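Local coordinates for protein L-threonine dehydrogenase (Flavobacterium frigidimaris, PDB 2YY7) that binds NAD and probably oxidises L-threonine as a dehydrogenase of the epimerase-like short-chain dehydrogenase family, at residues R166-P171 with Y240-M245. Sequence-based numbering, arbitrary orientation.
With NAD (nicotinamide-adenine-dinucleotide), chain E.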
ATOM      1  N   ARG A 166      -8.715  15.303  -2.440  1.00 11.02           N
ATOM      2  CA  ARG A 166      -7.434  15.979  -2.558  1.00 10.31           C
ATOM      3  C   ARG A 166      -6.555  15.675  -1.358  1.00 10.14           C
ATOM      4  O   ARG A 166      -7.042  15.581  -0.230  1.00 10.39           O
ATOM      5  CB  ARG A 166      -7.683  17.479  -2.695  1.00  9.58           C
ATOM      6  CG  ARG A 166      -8.789  17.761  -3.709  1.00 10.11           C
ATOM      7  CD  ARG A 166      -9.038  19.235  -3.969  1.00  9.54           C
ATOM      8  NE  ARG A 166     -10.151  19.390  -4.902  1.00  8.95           N
ATOM      9  CZ  ARG A 166     -10.521  20.535  -5.463  1.00 10.06           C
ATOM     10  NH1 ARG A 166      -9.867  21.655  -5.190  1.00 10.44           N
ATOM     11  NH2 ARG A 166     -11.552  20.558  -6.299  1.00 10.55           N
ATOM     12  N   SER A 167      -5.256  15.532  -1.603  1.00  9.64           N
ATOM     13  CA  SER A 167      -4.319  15.198  -0.539  1.00  9.89           C
ATOM     14  C   SER A 167      -2.929  15.804  -0.694  1.00  9.67           C
ATOM     15  O   SER A 167      -2.495  16.133  -1.797  1.00 10.54           O
ATOM     16  CB  SER A 167      -4.177  13.675  -0.454  1.00  9.02           C
ATOM     17  OG  SER A 167      -3.304  13.295   0.600  1.00  9.48           O
ATOM     18  N   ILE A 168      -2.246  15.953   0.436  1.00  9.85           N
ATOM     19  CA  ILE A 168      -0.881  16.447   0.457  1.00  9.99           C
ATOM     20  C   ILE A 168      -0.086  15.649   1.491  1.00 10.11           C
ATOM     21  O   ILE A 168      -0.611  15.249   2.535  1.00  8.77           O
ATOM     22  CB  ILE A 168      -0.792  17.972   0.782  1.00 11.34           C
ATOM     23  CG1 ILE A 168      -1.534  18.294   2.073  1.00 12.34           C
ATOM     24  CG2 ILE A 168      -1.375  18.789  -0.369  1.00 10.66           C
ATOM     25  CD1 ILE A 168      -1.619  19.792   2.345  1.00 12.53           C
ATOM     26  N   ARG A 169       1.176  15.395   1.176  1.00  9.09           N
ATOM     27  CA  ARG A 169       2.050  14.655   2.067  1.00  9.81           C
ATOM     28  C   ARG A 169       2.746  15.654   2.994  1.00 10.11           C
ATOM     29  O   ARG A 169       3.868  16.084   2.725  1.00 11.16           O
ATOM     30  CB  ARG A 169       3.079  13.865   1.241  1.00  8.64           C
ATOM     31  CG  ARG A 169       2.467  12.784   0.337  1.00  9.26           C
ATOM     32  CD  ARG A 169       3.473  12.302  -0.723  1.00  9.51           C
ATOM     33  NE  ARG A 169       2.931  11.244  -1.580  1.00 10.20           N
ATOM     34  CZ  ARG A 169       3.368  10.977  -2.810  1.00 10.51           C
ATOM     35  NH1 ARG A 169       4.359  11.687  -3.339  1.00  9.44           N
ATOM     36  NH2 ARG A 169       2.803  10.010  -3.522  1.00  7.68           N
ATOM     37  N   TYR A 170       2.074  16.039   4.081  1.00  9.88           N
ATOM     38  CA  TYR A 170       2.659  16.998   5.027  1.00  9.77           C
ATOM     39  C   TYR A 170       4.012  16.539   5.572  1.00 10.01           C
ATOM     40  O   TYR A 170       4.188  15.365   5.900  1.00  9.12           O
ATOM     41  CB  TYR A 170       1.802  17.179   6.285  1.00  9.15           C
ATOM     42  CG  TYR A 170       0.405  17.750   6.173  1.00  9.04           C
ATOM     43  CD1 TYR A 170       0.156  18.977   5.556  1.00  8.49           C
ATOM     44  CD2 TYR A 170      -0.657  17.106   6.803  1.00  7.39           C
ATOM     45  CE1 TYR A 170      -1.134  19.546   5.581  1.00  8.83           C
ATOM     46  CE2 TYR A 170      -1.929  17.659   6.834  1.00  6.39           C
ATOM     47  CZ  TYR A 170      -2.165  18.872   6.226  1.00  7.47           C
ATOM     48  OH  TYR A 170      -3.442  19.389   6.279  1.00  6.55           O
ATOM     49  N   PRO A 171       4.990  17.453   5.661  1.00 10.99           N
ATOM     50  CA  PRO A 171       6.272  17.024   6.221  1.00 11.19           C
ATOM     51  C   PRO A 171       6.061  17.159   7.740  1.00 11.55           C
ATOM     52  O   PRO A 171       4.921  17.292   8.181  1.00 11.68           O
ATOM     53  CB  PRO A 171       7.264  18.047   5.658  1.00 12.04           C
ATOM     54  CG  PRO A 171       6.437  19.256   5.431  1.00 11.48           C
ATOM     55  CD  PRO A 171       5.141  18.702   4.892  1.00 10.56           C
ATOM     56  N   TYR A 240      -0.027  15.031  -3.079  1.00 10.79           N
ATOM     57  CA  TYR A 240       1.031  15.937  -3.514  1.00 10.93           C
ATOM     58  C   TYR A 240       2.199  16.043  -2.549  1.00 10.92           C
ATOM     59  O   TYR A 240       2.005  16.123  -1.334  1.00 10.36           O
ATOM     60  CB  TYR A 240       0.471  17.354  -3.696  1.00 11.10           C
ATOM     61  CG  TYR A 240      -0.200  17.628  -5.019  1.00  9.48           C
ATOM     62  CD1 TYR A 240       0.539  18.068  -6.117  1.00 10.37           C
ATOM     63  CD2 TYR A 240      -1.575  17.474  -5.168  1.00  9.64           C
ATOM     64  CE1 TYR A 240      -0.081  18.354  -7.336  1.00 10.01           C
ATOM     65  CE2 TYR A 240      -2.204  17.756  -6.380  1.00  9.73           C
ATOM     66  CZ  TYR A 240      -1.450  18.196  -7.455  1.00 10.66           C
ATOM     67  OH  TYR A 240      -2.068  18.489  -8.647  1.00 10.34           O
ATOM     68  N   ASN A 241       3.414  16.034  -3.089  1.00 11.24           N
ATOM     69  CA  ASN A 241       4.589  16.238  -2.260  1.00 12.19           C
ATOM     70  C   ASN A 241       4.380  17.695  -1.829  1.00 12.33           C
ATOM     71  O   ASN A 241       3.816  18.488  -2.586  1.00 11.29           O
ATOM     72  CB  ASN A 241       5.875  16.122  -3.091  1.00 13.48           C
ATOM     73  CG  ASN A 241       6.559  14.768  -2.944  1.00 12.95           C
ATOM     74  OD1 ASN A 241       6.049  13.862  -2.288  1.00 15.53           O
ATOM     75  ND2 ASN A 241       7.724  14.631  -3.561  1.00 10.73           N
ATOM     76  N   LEU A 242       4.807  18.042  -0.623  1.00 12.29           N
ATOM     77  CA  LEU A 242       4.651  19.403  -0.119  1.00 12.02           C
ATOM     78  C   LEU A 242       5.885  19.742   0.712  1.00 12.62           C
ATOM     79  O   LEU A 242       6.259  18.992   1.610  1.00 11.91           O
ATOM     80  CB  LEU A 242       3.395  19.506   0.755  1.00 11.06           C
ATOM     81  CG  LEU A 242       2.973  20.922   1.159  1.00 12.00           C
ATOM     82  CD1 LEU A 242       2.232  21.581   0.001  1.00 11.83           C
ATOM     83  CD2 LEU A 242       2.069  20.865   2.387  1.00 12.10           C
ATOM     84  N   ALA A 243       6.520  20.869   0.422  1.00 13.28           N
ATOM     85  CA  ALA A 243       7.723  21.232   1.155  1.00 13.48           C
ATOM     86  C   ALA A 243       7.803  22.694   1.559  1.00 13.24           C
ATOM     87  O   ALA A 243       7.114  23.552   1.003  1.00 12.92           O
ATOM     88  CB  ALA A 243       8.949  20.862   0.332  1.00 13.29           C
ATOM     89  N   ALA A 244       8.660  22.954   2.541  1.00 13.67           N
ATOM     90  CA  ALA A 244       8.901  24.297   3.047  1.00 13.77           C
ATOM     91  C   ALA A 244      10.336  24.364   3.568  1.00 14.42           C
ATOM     92  O   ALA A 244      11.172  25.061   2.999  1.00 15.31           O
ATOM     93  CB  ALA A 244       7.911  24.634   4.166  1.00 12.77           C
ATOM     94  N   MET A 245      10.618  23.616   4.634  1.00 14.55           N
ATOM     95  CA  MET A 245      11.952  23.603   5.234  1.00 15.52           C
ATOM     96  C   MET A 245      12.545  22.212   5.385  1.00 14.70           C
ATOM     97  O   MET A 245      11.856  21.202   5.267  1.00 14.74           O
ATOM     98  CB  MET A 245      11.922  24.204   6.642  1.00 14.66           C
ATOM     99  CG  MET A 245      11.077  25.438   6.827  1.00 17.68           C
ATOM    100  SD  MET A 245      11.074  25.877   8.578  1.00 17.47           S
ATOM    101  CE  MET A 245       9.754  24.815   9.194  1.00 19.83           C
TER
HETATM  102  PA  NAD E3001      -3.331  14.573  16.271  1.00  9.94           P
HETATM  103  O1A NAD E3001      -2.773  15.773  16.955  1.00 10.01           O
HETATM  104  O2A NAD E3001      -2.934  13.263  16.851  1.00 10.53           O
HETATM  105  O5B NAD E3001      -4.896  14.709  16.079  1.00  8.58           O
HETATM  106  C5B NAD E3001      -5.700  13.597  15.808  1.00  3.91           C
HETATM  107  C4B NAD E3001      -7.101  13.865  16.301  1.00  5.99           C
HETATM  108  O4B NAD E3001      -7.931  12.797  15.842  1.00  7.54           O
HETATM  109  C3B NAD E3001      -7.173  13.912  17.846  1.00  7.81           C
HETATM  110  O3B NAD E3001      -7.816  15.112  18.309  1.00  8.85           O
HETATM  111  C2B NAD E3001      -7.918  12.618  18.196  1.00  7.51           C
HETATM  112  O2B NAD E3001      -8.698  12.741  19.372  1.00  8.79           O
HETATM  113  C1B NAD E3001      -8.761  12.398  16.931  1.00  8.55           C
HETATM  114  N9A NAD E3001      -9.242  11.015  16.800  1.00  8.89           N
HETATM  115  C8A NAD E3001      -8.505   9.857  17.046  1.00 10.09           C
HETATM  116  N7A NAD E3001      -9.308   8.803  16.837  1.00  8.19           N
HETATM  117  C5A NAD E3001     -10.511   9.280  16.448  1.00  9.44           C
HETATM  118  C6A NAD E3001     -11.698   8.632  16.145  1.00  8.67           C
HETATM  119  N6A NAD E3001     -11.801   7.327  16.277  1.00  7.69           N
HETATM  120  N1A NAD E3001     -12.798   9.377  15.806  1.00  8.28           N
HETATM  121  C2A NAD E3001     -12.737  10.761  15.759  1.00  9.67           C
HETATM  122  N3A NAD E3001     -11.572  11.428  16.086  1.00  8.46           N
HETATM  123  C4A NAD E3001     -10.482  10.668  16.432  1.00  7.80           C
HETATM  124  O3  NAD E3001      -2.786  14.528  14.761  1.00  9.50           O
HETATM  125  PN  NAD E3001      -2.434  15.753  13.757  1.00  9.35           P
HETATM  126  O1N NAD E3001      -3.462  16.845  13.809  1.00  7.46           O
HETATM  127  O2N NAD E3001      -0.977  16.008  13.926  1.00 14.18           O
HETATM  128  O5D NAD E3001      -2.584  15.013  12.320  1.00  8.59           O
HETATM  129  C5D NAD E3001      -3.820  15.063  11.592  1.00  7.19           C
HETATM  130  C4D NAD E3001      -3.618  14.351  10.226  1.00  6.92           C
HETATM  131  O4D NAD E3001      -2.494  14.894   9.559  1.00  6.26           O
HETATM  132  C3D NAD E3001      -3.315  12.855  10.354  1.00  9.06           C
HETATM  133  O3D NAD E3001      -3.883  12.181   9.235  1.00 10.26           O
HETATM  134  C2D NAD E3001      -1.813  12.784  10.210  1.00  9.11           C
HETATM  135  O2D NAD E3001      -1.459  11.476   9.827  1.00 10.15           O
HETATM  136  C1D NAD E3001      -1.537  13.881   9.181  1.00  6.43           C
HETATM  137  N1N NAD E3001      -0.129  14.331   9.282  1.00  6.65           N
HETATM  138  C2N NAD E3001       0.287  15.042  10.389  1.00  5.39           C
HETATM  139  C3N NAD E3001       1.611  15.459  10.474  1.00  7.35           C
HETATM  140  C7N NAD E3001       2.066  16.336  11.609  1.00  7.03           C
HETATM  141  O7N NAD E3001       3.421  16.623  11.627  1.00  9.20           O
HETATM  142  N7N NAD E3001       1.229  16.769  12.569  1.00 11.22           N
HETATM  143  C4N NAD E3001       2.523  15.138   9.452  1.00  5.97           C
HETATM  144  C5N NAD E3001       2.080  14.440   8.324  1.00  4.61           C
HETATM  145  C6N NAD E3001       0.766  14.021   8.251  1.00  2.20           C
HETATM  146  O   HOH W   1       6.052  16.350   1.386  1.00  6.31           O
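The carbonyl oxygen of Y240 takes the amide of R169 in a short, nearly straight bond, N to O 2.7 Å, while the CA-H of I168 leans on the same oxygen. With the bond from Y240 N to S167 O (3.0 Å), this forms a brief parallel pairing in which strand 240-241 lies beside strand 164-174 in the mixed sheet of the Rossmann-like NAD-binding domain. Beyond R169, the centre of an inverse gamma turn, a water continues the link: it donates to R169 O and accepts from L242 N at 2.9 Å.

The I168 side chain meets its neighbours on the face packed by helix 216-228. Its CG2 rests against CB of Y240, and I168 CD1 reaches CD2 of L242 at 3.8 Å. With CG anti to its backbone N (chi1 -170°), L242 also brings CD2 to the CD1 edge of the Y170 ring, the two side chains running alongside each other. Y170 in turn meets the nicotinamide with CB, 3.4 Å from NAD C5N, and with its ring edge, near C6N, and its hydroxyl bonds to T223; L242 thus backs a residue of the cofactor pocket. P171 sets its CD against L242 O.

On the other face R169 extends from CG to NE, and its guanidinium makes, among other bonds, a salt bridge from NH2 to E151 and a bond from NH1 to N241. OD1 of N241 sits 2.9 Å from R169 NH1, in the guanidinium plane, but the amide is turned 66° from that plane and receives the N-H from above its own.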